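Local coordinates for vascular protein tyrosine phosphatase 1 (Rattus norvegicus, PDB 3I36) that probably hydrolyses phosphotyrosine in target proteins, here represented by the catalytic domain of a receptor-type tyrosine phosphatase, at residues Asp258-Gln263 and Asn268-Tyr273; Thr253-Asp258 and Tyr277-His282; Glu32-Lys37 and Phe295-Val300. All coordinates share one frame; numbering follows the deposited sequence. Where two conformers were deposited one is given.

Interaction 1 (Asp258-Gln263 and Asn268-Tyr273)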
loop_
_atom_site.group_PDB
_atom_site.type_symbol
_atom_site.label_atom_id
_atom_site.label_comp_id
_atom_site.label_asym_id
_atom_site.label_seq_id
_atom_site.Cartn_x
_atom_site.Cartn_y
_atom_site.Cartn_z
ATOM N N ASP A 258 -1.444 -5.293 -7.903
ATOM C CA ASP A 258 -0.431 -6.339 -7.793
ATOM C C ASP A 258 -1.114 -7.695 -7.734
ATOM O O ASP A 258 -0.715 -8.659 -8.406
ATOM C CB ASP A 258 0.428 -6.126 -6.551
ATOM C CG ASP A 258 1.477 -7.210 -6.384
ATOM O OD1 ASP A 258 2.366 -7.327 -7.251
ATOM O OD2 ASP A 258 1.410 -7.943 -5.381
ATOM N N ARG A 259 -2.156 -7.763 -6.922
ATOM C CA ARG A 259 -2.889 -8.997 -6.754
ATOM C C ARG A 259 -3.597 -9.417 -8.033
ATOM O O ARG A 259 -3.594 -10.594 -8.385
ATOM C CB ARG A 259 -3.872 -8.852 -5.605
ATOM C CG ARG A 259 -3.152 -8.708 -4.272
ATOM C CD ARG A 259 -4.127 -8.489 -3.143
ATOM N NE ARG A 259 -5.072 -9.592 -3.021
ATOM C CZ ARG A 259 -5.892 -9.759 -1.988
ATOM N NH1 ARG A 259 -5.856 -8.904 -0.973
ATOM N NH2 ARG A 259 -6.741 -10.779 -1.967
ATOM N N LEU A 260 -4.197 -8.451 -8.721
ATOM C CA LEU A 260 -4.888 -8.724 -9.970
ATOM C C LEU A 260 -3.935 -9.268 -11.006
ATOM O O LEU A 260 -4.284 -10.163 -11.769
ATOM C CB LEU A 260 -5.517 -7.445 -10.503
ATOM C CG LEU A 260 -6.791 -7.112 -9.746
ATOM C CD1 LEU A 260 -7.136 -5.659 -9.978
ATOM C CD2 LEU A 260 -7.904 -8.055 -10.215
ATOM N N ILE A 261 -2.730 -8.715 -11.060
ATOM C CA ILE A 261 -1.780 -9.185 -12.063
ATOM C C ILE A 261 -1.431 -10.640 -11.812
ATOM O O ILE A 261 -1.410 -11.453 -12.740
ATOM C CB ILE A 261 -0.512 -8.320 -12.100
ATOM C CG1 ILE A 261 -0.862 -6.912 -12.624
ATOM C CG2 ILE A 261 0.569 -8.993 -12.939
ATOM C CD1 ILE A 261 0.273 -5.887 -12.446
ATOM N N TYR A 262 -1.183 -10.993 -10.556
ATOM C CA TYR A 262 -0.907 -12.397 -10.267
ATOM C C TYR A 262 -2.074 -13.279 -10.680
ATOM O O TYR A 262 -1.886 -14.336 -11.271
ATOM C CB TYR A 262 -0.660 -12.604 -8.794
ATOM C CG TYR A 262 0.744 -12.293 -8.360
ATOM C CD1 TYR A 262 1.820 -13.019 -8.854
ATOM C CD2 TYR A 262 0.992 -11.300 -7.424
ATOM C CE1 TYR A 262 3.108 -12.749 -8.442
ATOM C CE2 TYR A 262 2.274 -11.025 -6.994
ATOM C CZ TYR A 262 3.332 -11.751 -7.507
ATOM O OH TYR A 262 4.606 -11.484 -7.069
ATOM N N GLN A 263 -3.276 -12.834 -10.340
ATOM C CA GLN A 263 -4.516 -13.536 -10.647
ATOM C C GLN A 263 -4.604 -13.792 -12.149
ATOM O O GLN A 263 -4.882 -14.892 -12.609
ATOM C CB GLN A 263 -5.676 -12.628 -10.239
ATOM C CG GLN A 263 -6.754 -13.246 -9.382
ATOM C CD GLN A 263 -7.651 -12.184 -8.755
ATOM O OE1 GLN A 263 -8.053 -11.220 -9.413
ATOM N NE2 GLN A 263 -7.966 -12.356 -7.481
ATOM N N ASN A 268 -5.837 -16.619 -15.093
ATOM C CA ASN A 268 -6.576 -16.081 -16.228
ATOM C C ASN A 268 -7.944 -15.596 -15.832
ATOM O O ASN A 268 -8.873 -15.641 -16.619
ATOM C CB ASN A 268 -6.723 -17.129 -17.319
ATOM C CG ASN A 268 -5.397 -17.582 -17.827
ATOM O OD1 ASN A 268 -4.601 -16.776 -18.300
ATOM N ND2 ASN A 268 -5.125 -18.862 -17.695
ATOM N N THR A 269 -8.055 -15.110 -14.603
ATOM C CA THR A 269 -9.330 -14.657 -14.109
ATOM C C THR A 269 -9.041 -13.432 -13.282
ATOM O O THR A 269 -7.914 -13.213 -12.853
ATOM C CB THR A 269 -9.973 -15.676 -13.169
ATOM O OG1 THR A 269 -9.174 -15.767 -11.980
ATOM C CG2 THR A 269 -10.060 -17.027 -13.840
ATOM N N VAL A 270 -10.060 -12.624 -13.057
ATOM C CA VAL A 270 -9.875 -11.519 -12.153
ATOM C C VAL A 270 -11.069 -11.443 -11.245
ATOM O O VAL A 270 -12.183 -11.831 -11.594
ATOM C CB VAL A 270 -9.641 -10.169 -12.876
ATOM C CG1 VAL A 270 -8.575 -10.315 -13.961
ATOM C CG2 VAL A 270 -10.912 -9.641 -13.457
ATOM N N ASP A 271 -10.815 -10.941 -10.059
ATOM C CA ASP A 271 -11.883 -10.686 -9.133
ATOM C C ASP A 271 -11.476 -9.437 -8.379
ATOM O O ASP A 271 -10.932 -9.496 -7.277
ATOM C CB ASP A 271 -12.084 -11.864 -8.190
ATOM C CG ASP A 271 -13.345 -11.722 -7.366
ATOM O OD1 ASP A 271 -14.007 -10.660 -7.467
ATOM O OD2 ASP A 271 -13.671 -12.666 -6.630
ATOM N N VAL A 272 -11.739 -8.299 -9.000
ATOM C CA VAL A 272 -11.355 -7.035 -8.417
ATOM C C VAL A 272 -12.195 -6.860 -7.167
ATOM O O VAL A 272 -11.710 -6.433 -6.129
ATOM C CB VAL A 272 -11.650 -5.896 -9.386
ATOM C CG1 VAL A 272 -11.330 -4.539 -8.737
ATOM C CG2 VAL A 272 -10.853 -6.096 -10.680
ATOM N N TYR A 273 -13.473 -7.186 -7.294
ATOM C CA TYR A 273 -14.392 -7.049 -6.185
ATOM C C TYR A 273 -13.874 -7.851 -4.992
ATOM O O TYR A 273 -13.807 -7.344 -3.883
ATOM C CB TYR A 273 -15.778 -7.526 -6.586
ATOM C CG TYR A 273 -16.791 -7.343 -5.484
ATOM C CD1 TYR A 273 -17.548 -6.184 -5.402
ATOM C CD2 TYR A 273 -16.979 -8.322 -4.525
ATOM C CE1 TYR A 273 -18.468 -6.007 -4.399
ATOM C CE2 TYR A 273 -17.901 -8.159 -3.513
ATOM C CZ TYR A 273 -18.640 -6.998 -3.457
ATOM O OH TYR A 273 -19.559 -6.827 -2.454
#
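The backbone N of D271 approaches OE1 of the flat Q263 amide from above the carbonyl plane, 53° out of it, and gives its hydrogen to that oxygen. This bond, D271 N to Q263 OE1, measures 2.9 Å; its N-H...O angle of 153° is fairly straight, although the donor avoids the in-plane lone-pair directions. Beside it, OE1 also lies 3.3 Å from V270 CA, so the oxygen rests against the strand backbone. At the other end of the amide, NE2 stays 4.1 Å from D271 O. Nearer the helix, Q263 CB comes within 3.5 Å of T269 O. The chain is extended beyond CG, but chi1, at -130°, falls away from the staggered positions; Q263 was modelled in two conformers, and this bond belongs to one of them.

One helical turn back, L260 supplies the apolar half. Its CG is anti to its own carbonyl carbon, which sends the isobutyl group toward V270 and V272. CD2 touches V272 CG2 at 3.6 Å and V270 CB at 3.8 Å, while CD1 reaches the same V272 methyl, so V272 CG2 fits against both branches. V300 and I275 also touch L260 and continue this apolar surface. The D271 carboxylate is engaged elsewhere: OD1 accepts from G274 N, making D271 the N-cap of helix 272-280.

V270 further pairs its backbone with I26 in a two-stranded antiparallel ribbon. The arrangement is a tight helix-strand-helix reversal: helix 249-267, which in the tyrosine phosphatase fold follows the phosphate-binding loop, turns back through strand 269-270 into the next helix, capped by D271.

Interaction 2 (Thr253-Asp258 and Tyr277-His282)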
loop_
_atom_site.group_PDB
_atom_site.type_symbol
_atom_site.label_atom_id
_atom_site.label_comp_id
_atom_site.label_asym_id
_atom_site.label_seq_id
_atom_site.Cartn_x
_atom_site.Cartn_y
_atom_site.Cartn_z
ATOM N N THR A 253 -5.109 0.652 -4.128
ATOM C CA THR A 253 -5.109 0.498 -5.571
ATOM C C THR A 253 -3.861 -0.258 -6.010
ATOM O O THR A 253 -3.938 -1.214 -6.770
ATOM C CB THR A 253 -5.206 1.870 -6.261
ATOM O OG1 THR A 253 -6.407 2.513 -5.828
ATOM C CG2 THR A 253 -5.242 1.725 -7.778
ATOM N N PHE A 254 -2.714 0.154 -5.501
ATOM C CA PHE A 254 -1.481 -0.508 -5.862
ATOM C C PHE A 254 -1.518 -1.981 -5.443
ATOM O O PHE A 254 -1.165 -2.881 -6.213
ATOM C CB PHE A 254 -0.311 0.177 -5.192
ATOM C CG PHE A 254 0.984 -0.531 -5.419
ATOM C CD1 PHE A 254 1.729 -0.269 -6.554
ATOM C CD2 PHE A 254 1.426 -1.483 -4.533
ATOM C CE1 PHE A 254 2.907 -0.922 -6.790
ATOM C CE2 PHE A 254 2.614 -2.155 -4.765
ATOM C CZ PHE A 254 3.356 -1.859 -5.903
ATOM N N ILE A 255 -1.946 -2.233 -4.216
ATOM C CA ILE A 255 -1.967 -3.606 -3.738
ATOM C C ILE A 255 -2.915 -4.436 -4.589
ATOM O O ILE A 255 -2.598 -5.566 -4.998
ATOM C CB ILE A 255 -2.378 -3.684 -2.275
ATOM C CG1 ILE A 255 -1.258 -3.115 -1.395
ATOM C CG2 ILE A 255 -2.699 -5.146 -1.899
ATOM C CD1 ILE A 255 -1.631 -3.066 0.061
ATOM N N ALA A 256 -4.074 -3.865 -4.891
ATOM C CA ALA A 256 -5.052 -4.590 -5.700
ATOM C C ALA A 256 -4.481 -4.878 -7.078
ATOM O O ALA A 256 -4.651 -5.969 -7.606
ATOM C CB ALA A 256 -6.352 -3.794 -5.818
ATOM N N ILE A 257 -3.794 -3.905 -7.667
ATOM C CA ILE A 257 -3.242 -4.115 -8.997
ATOM C C ILE A 257 -2.246 -5.269 -8.949
ATOM O O ILE A 257 -2.198 -6.128 -9.831
ATOM C CB ILE A 257 -2.475 -2.875 -9.453
ATOM C CG1 ILE A 257 -3.448 -1.761 -9.828
ATOM C CG2 ILE A 257 -1.557 -3.210 -10.621
ATOM C CD1 ILE A 257 -2.747 -0.422 -10.042
ATOM N N ASP A 258 -1.444 -5.293 -7.903
ATOM C CA ASP A 258 -0.431 -6.339 -7.793
ATOM C C ASP A 258 -1.114 -7.695 -7.734
ATOM O O ASP A 258 -0.715 -8.659 -8.406
ATOM C CB ASP A 258 0.428 -6.126 -6.551
ATOM C CG ASP A 258 1.477 -7.210 -6.384
ATOM O OD1 ASP A 258 2.366 -7.327 -7.251
ATOM O OD2 ASP A 258 1.410 -7.943 -5.381
ATOM N N TYR A 277 -12.683 -6.282 -1.574
ATOM C CA TYR A 277 -13.398 -6.777 -0.405
ATOM C C TYR A 277 -12.411 -7.244 0.664
ATOM O O TYR A 277 -12.469 -6.835 1.835
ATOM C CB TYR A 277 -14.291 -7.933 -0.811
ATOM C CG TYR A 277 -15.256 -8.330 0.266
ATOM C CD1 TYR A 277 -16.603 -8.002 0.165
ATOM C CD2 TYR A 277 -14.827 -9.041 1.382
ATOM C CE1 TYR A 277 -17.496 -8.364 1.151
ATOM C CE2 TYR A 277 -15.718 -9.408 2.375
ATOM C CZ TYR A 277 -17.050 -9.064 2.247
ATOM O OH TYR A 277 -17.941 -9.414 3.230
ATOM N N ASP A 278 -11.505 -8.108 0.249
ATOM C CA ASP A 278 -10.457 -8.596 1.126
ATOM C C ASP A 278 -9.649 -7.438 1.729
ATOM O O ASP A 278 -9.408 -7.395 2.930
ATOM C CB ASP A 278 -9.535 -9.506 0.330
ATOM C CG ASP A 278 -8.532 -10.213 1.199
ATOM O OD1 ASP A 278 -8.879 -10.608 2.331
ATOM O OD2 ASP A 278 -7.406 -10.393 0.720
ATOM N N LEU A 279 -9.237 -6.496 0.896
ATOM C CA LEU A 279 -8.514 -5.339 1.414
ATOM C C LEU A 279 -9.327 -4.624 2.478
ATOM O O LEU A 279 -8.804 -4.295 3.541
ATOM C CB LEU A 279 -8.128 -4.379 0.294
ATOM C CG LEU A 279 -7.193 -4.991 -0.755
ATOM C CD1 LEU A 279 -6.848 -3.920 -1.780
ATOM C CD2 LEU A 279 -5.938 -5.564 -0.104
ATOM N N ARG A 280 -10.606 -4.396 2.198
ATOM C CA ARG A 280 -11.471 -3.713 3.157
ATOM C C ARG A 280 -11.639 -4.479 4.466
ATOM O O ARG A 280 -11.891 -3.877 5.504
ATOM C CB ARG A 280 -12.854 -3.477 2.572
ATOM C CG ARG A 280 -12.876 -2.497 1.424
ATOM C CD ARG A 280 -12.713 -1.059 1.892
ATOM N NE ARG A 280 -12.693 -0.235 0.700
ATOM C CZ ARG A 280 -13.781 0.157 0.053
ATOM N NH1 ARG A 280 -14.986 -0.158 0.524
ATOM N NH2 ARG A 280 -13.663 0.866 -1.068
ATOM N N MET A 281 -11.518 -5.797 4.412
ATOM C CA MET A 281 -11.577 -6.605 5.622
ATOM C C MET A 281 -10.300 -6.453 6.432
ATOM O O MET A 281 -10.197 -6.973 7.545
ATOM C CB MET A 281 -11.805 -8.079 5.280
ATOM C CG MET A 281 -13.204 -8.380 4.799
ATOM S SD MET A 281 -14.390 -7.989 6.087
ATOM C CE MET A 281 -13.811 -9.055 7.410
ATOM N N HIS A 282 -9.314 -5.755 5.875
ATOM C CA HIS A 282 -8.035 -5.593 6.573
ATOM C C HIS A 282 -7.712 -4.163 6.962
ATOM O O HIS A 282 -6.934 -3.922 7.874
ATOM C CB HIS A 282 -6.909 -6.200 5.750
ATOM C CG HIS A 282 -6.951 -7.687 5.734
ATOM N ND1 HIS A 282 -7.738 -8.399 4.857
ATOM C CD2 HIS A 282 -6.358 -8.601 6.539
ATOM C CE1 HIS A 282 -7.603 -9.689 5.098
ATOM N NE2 HIS A 282 -6.774 -9.839 6.114
#
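L279 joins two helices of the tyrosine phosphatase fold, reaching from helix 272-280 to I255 and A256 on helix 249-267, the helix that leaves the phosphate-binding loop. The contact is small, 114 Å² in all, and entirely apolar.

Along 277-282, D278 turns its carboxylate to R259 in a salt bridge, which ties the same two helices together beside the apolar contact. L279 follows and makes every contact across the segments. Its CG lies anti to the carbonyl carbon (chi1 -62°), and the fork of the side chain then divides its work. CD2 meets I255 CG2 at 3.7 Å, where the two side chains cross at a slant. CD1 lies over A256 instead, 4.1 Å from its CB and 4.2 Å from its N. The short alanine side chain lets the leucine methyl approach the helix backbone, with the closest CA atoms, those of A256 and L279, 7.9 Å apart. The side chain of I255 is itself about 8 Å from G247 and about 9 Å from the side chain of C244, the probable phosphocysteine nucleophile, so this packing lies close to the active-site loop.

R280 hydrogen-bonds to the carbonyls of M286 and V287. At H282 the imidazole folds back on the helix: ND1 donates to D278 O over 2.7 Å, nearly straight at 176°, with the acceptor lying in the ring plane.

Interaction 3 (Glu32-Lys37 and Phe295-Val300)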
loop_
_atom_site.group_PDB
_atom_site.type_symbol
_atom_site.label_atom_id
_atom_site.label_comp_id
_atom_site.label_asym_id
_atom_site.label_seq_id
_atom_site.Cartn_x
_atom_site.Cartn_y
_atom_site.Cartn_z
ATOM N N GLU A 32 -13.156 -8.001 -21.077
ATOM C CA GLU A 32 -13.422 -6.782 -21.828
ATOM C C GLU A 32 -14.918 -6.514 -21.965
ATOM O O GLU A 32 -15.362 -5.374 -21.827
ATOM C CB GLU A 32 -12.735 -6.769 -23.194
ATOM C CG GLU A 32 -13.011 -5.470 -23.953
ATOM C CD GLU A 32 -11.862 -5.030 -24.838
ATOM O OE1 GLU A 32 -10.775 -5.641 -24.774
ATOM O OE2 GLU A 32 -12.052 -4.057 -25.596
ATOM N N ALA A 33 -15.692 -7.561 -22.223
ATOM C CA ALA A 33 -17.135 -7.413 -22.364
ATOM C C ALA A 33 -17.723 -7.008 -21.027
ATOM O O ALA A 33 -18.638 -6.189 -20.964
ATOM C CB ALA A 33 -17.760 -8.706 -22.836
ATOM N N TYR A 34 -17.198 -7.604 -19.963
ATOM C CA TYR A 34 -17.650 -7.304 -18.621
ATOM C C TYR A 34 -17.400 -5.827 -18.325
ATOM O O TYR A 34 -18.271 -5.119 -17.803
ATOM C CB TYR A 34 -16.923 -8.201 -17.614
ATOM C CG TYR A 34 -16.803 -7.593 -16.252
ATOM C CD1 TYR A 34 -17.801 -7.769 -15.297
ATOM C CD2 TYR A 34 -15.695 -6.832 -15.912
ATOM C CE1 TYR A 34 -17.690 -7.195 -14.038
ATOM C CE2 TYR A 34 -15.585 -6.254 -14.675
ATOM C CZ TYR A 34 -16.582 -6.445 -13.738
ATOM O OH TYR A 34 -16.452 -5.875 -12.500
ATOM N N PHE A 35 -16.208 -5.365 -18.688
ATOM C CA PHE A 35 -15.802 -3.987 -18.440
ATOM C C PHE A 35 -16.714 -3.006 -19.171
ATOM O O PHE A 35 -17.160 -2.008 -18.600
ATOM C CB PHE A 35 -14.356 -3.787 -18.887
ATOM C CG PHE A 35 -13.833 -2.410 -18.641
ATOM C CD1 PHE A 35 -13.027 -2.151 -17.553
ATOM C CD2 PHE A 35 -14.139 -1.376 -19.509
ATOM C CE1 PHE A 35 -12.543 -0.878 -17.327
ATOM C CE2 PHE A 35 -13.655 -0.106 -19.290
ATOM C CZ PHE A 35 -12.862 0.145 -18.202
ATOM N N LYS A 36 -16.978 -3.286 -20.444
ATOM C CA LYS A 36 -17.863 -2.442 -21.237
ATOM C C LYS A 36 -19.239 -2.399 -20.594
ATOM O O LYS A 36 -19.858 -1.346 -20.507
ATOM C CB LYS A 36 -17.974 -2.967 -22.672
ATOM N N LYS A 37 -19.710 -3.560 -20.146
ATOM C CA LYS A 37 -20.996 -3.667 -19.482
ATOM C C LYS A 37 -21.026 -2.783 -18.238
ATOM O O LYS A 37 -21.984 -2.048 -18.000
ATOM C CB LYS A 37 -21.237 -5.119 -19.090
ATOM C CG LYS A 37 -22.594 -5.411 -18.504
ATOM C CD LYS A 37 -22.699 -6.891 -18.167
ATOM C CE LYS A 37 -22.349 -7.750 -19.372
ATOM N NZ LYS A 37 -22.098 -9.173 -18.988
ATOM N N PHE A 295 -10.291 2.620 -12.074
ATOM C CA PHE A 295 -8.892 2.576 -12.496
ATOM C C PHE A 295 -8.340 1.164 -12.403
ATOM O O PHE A 295 -7.576 0.732 -13.272
ATOM C CB PHE A 295 -8.062 3.548 -11.657
ATOM C CG PHE A 295 -6.601 3.590 -12.019
ATOM C CD1 PHE A 295 -6.159 4.332 -13.110
ATOM C CD2 PHE A 295 -5.670 2.916 -11.252
ATOM C CE1 PHE A 295 -4.810 4.388 -13.425
ATOM C CE2 PHE A 295 -4.332 2.958 -11.561
ATOM C CZ PHE A 295 -3.894 3.693 -12.650
ATOM N N LEU A 296 -8.723 0.428 -11.358
ATOM C CA LEU A 296 -8.258 -0.955 -11.214
ATOM C C LEU A 296 -8.764 -1.771 -12.357
ATOM O O LEU A 296 -8.054 -2.582 -12.949
ATOM C CB LEU A 296 -8.832 -1.593 -9.959
ATOM C CG LEU A 296 -8.127 -1.265 -8.677
ATOM C CD1 LEU A 296 -8.802 -2.041 -7.564
ATOM C CD2 LEU A 296 -6.665 -1.656 -8.845
ATOM N N ASN A 297 -10.034 -1.571 -12.654
ATOM C CA ASN A 297 -10.615 -2.303 -13.744
ATOM C C ASN A 297 -9.944 -1.891 -15.037
ATOM O O ASN A 297 -9.706 -2.723 -15.904
ATOM C CB ASN A 297 -12.112 -2.083 -13.755
ATOM C CG ASN A 297 -12.786 -2.863 -12.665
ATOM O OD1 ASN A 297 -12.965 -2.375 -11.541
ATOM N ND2 ASN A 297 -13.125 -4.103 -12.972
ATOM N N GLN A 298 -9.619 -0.608 -15.156
ATOM C CA GLN A 298 -8.878 -0.152 -16.332
ATOM C C GLN A 298 -7.528 -0.865 -16.419
ATOM O O GLN A 298 -7.080 -1.276 -17.499
ATOM C CB GLN A 298 -8.659 1.358 -16.290
ATOM C CG GLN A 298 -8.092 1.906 -17.604
ATOM C CD GLN A 298 -9.068 1.726 -18.745
ATOM O OE1 GLN A 298 -10.197 2.214 -18.678
ATOM N NE2 GLN A 298 -8.642 1.023 -19.801
ATOM N N CYS A 299 -6.875 -1.002 -15.271
ATOM C CA CYS A 299 -5.606 -1.712 -15.203
ATOM C C CYS A 299 -5.755 -3.117 -15.757
ATOM O O CYS A 299 -4.994 -3.530 -16.626
ATOM C CB CYS A 299 -5.088 -1.753 -13.765
ATOM S SG CYS A 299 -4.417 -0.194 -13.234
ATOM N N VAL A 300 -6.749 -3.841 -15.257
ATOM C CA VAL A 300 -7.020 -5.185 -15.731
ATOM C C VAL A 300 -7.243 -5.191 -17.228
ATOM O O VAL A 300 -6.703 -6.035 -17.938
ATOM C CB VAL A 300 -8.252 -5.802 -15.040
ATOM C CG1 VAL A 300 -8.587 -7.143 -15.664
ATOM C CG2 VAL A 300 -7.996 -5.949 -13.550
#
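F35 holds CG anti to its backbone N (chi1 -179°), a torsion that carries its ring outward from helical region 28-53 to N297 and Q298. Q298 starts in the same anti arrangement but bends at chi2, 64°, and that kink folds its amide back toward the phenyl ring. N297 places CG beside its own N, anti to the carbonyl carbon, leaving CB facing F35 while the amide reaches over to Y34.

The phenyl ring meets the second helix by its rim. CE1 lies 3.6 Å from N297 C, which sits near the ring plane, and 3.8 Å from N297 CB. Thus the ring edge abuts backbone and CB together. CZ approaches Q298 OE1 to 3.4 Å, from an oblique direction. Q298 NE2 hydrogen-bonds to D302 OD1 one turn on in the same helix, which helps to orient the amide. F46 adds an edge-to-face partner for the F35 ring.

In the fold, this contact joins the N-terminal helical region 28-53 to the C-terminal helix 290-305 of the phosphatase domain, segments separated by 257 residues in the chain. Their axes run nearly antiparallel, 153° between directions, yet approach only to 10.6 Å. The wide spacing is bridged by the aromatic side chains; the nearest CA atoms, of F35 and N297, remain 7.2 Å apart.

Y34 takes the neighbouring position, its ring edge set against the end of the N297 amide and the two side chains crossing at about a right angle. Its hydroxyl is hydrogen-bonded to E49; this bond and the F35-F46 contact show that region 28-53 doubles back on itself. The buried N297 is also touched by V272 of helix 272-280.

How the interactions relate
Interactions 1 and 2 sit about 10 Å apart, centre to centre, and share helices 249-267 and 272-280: interaction 2 joins them nearer the active-site loop, and interaction 1 at the reversal between them. In sequence, interaction 1 starts at D258, which both share, and ends before 277-282. R259 NH1 also packs on L279 CD2 at 3.5 Å. Interaction 3 lies about 12 Å from interaction 1 and 17 Å from interaction 2. Its segments enclose the other four in sequence, and L296 links it to both, packing on V272 and A256. Helix 290-305 therefore touches both shared helices and connects the N-terminal helical region 28-53 to the helix that follows the phosphate-binding loop.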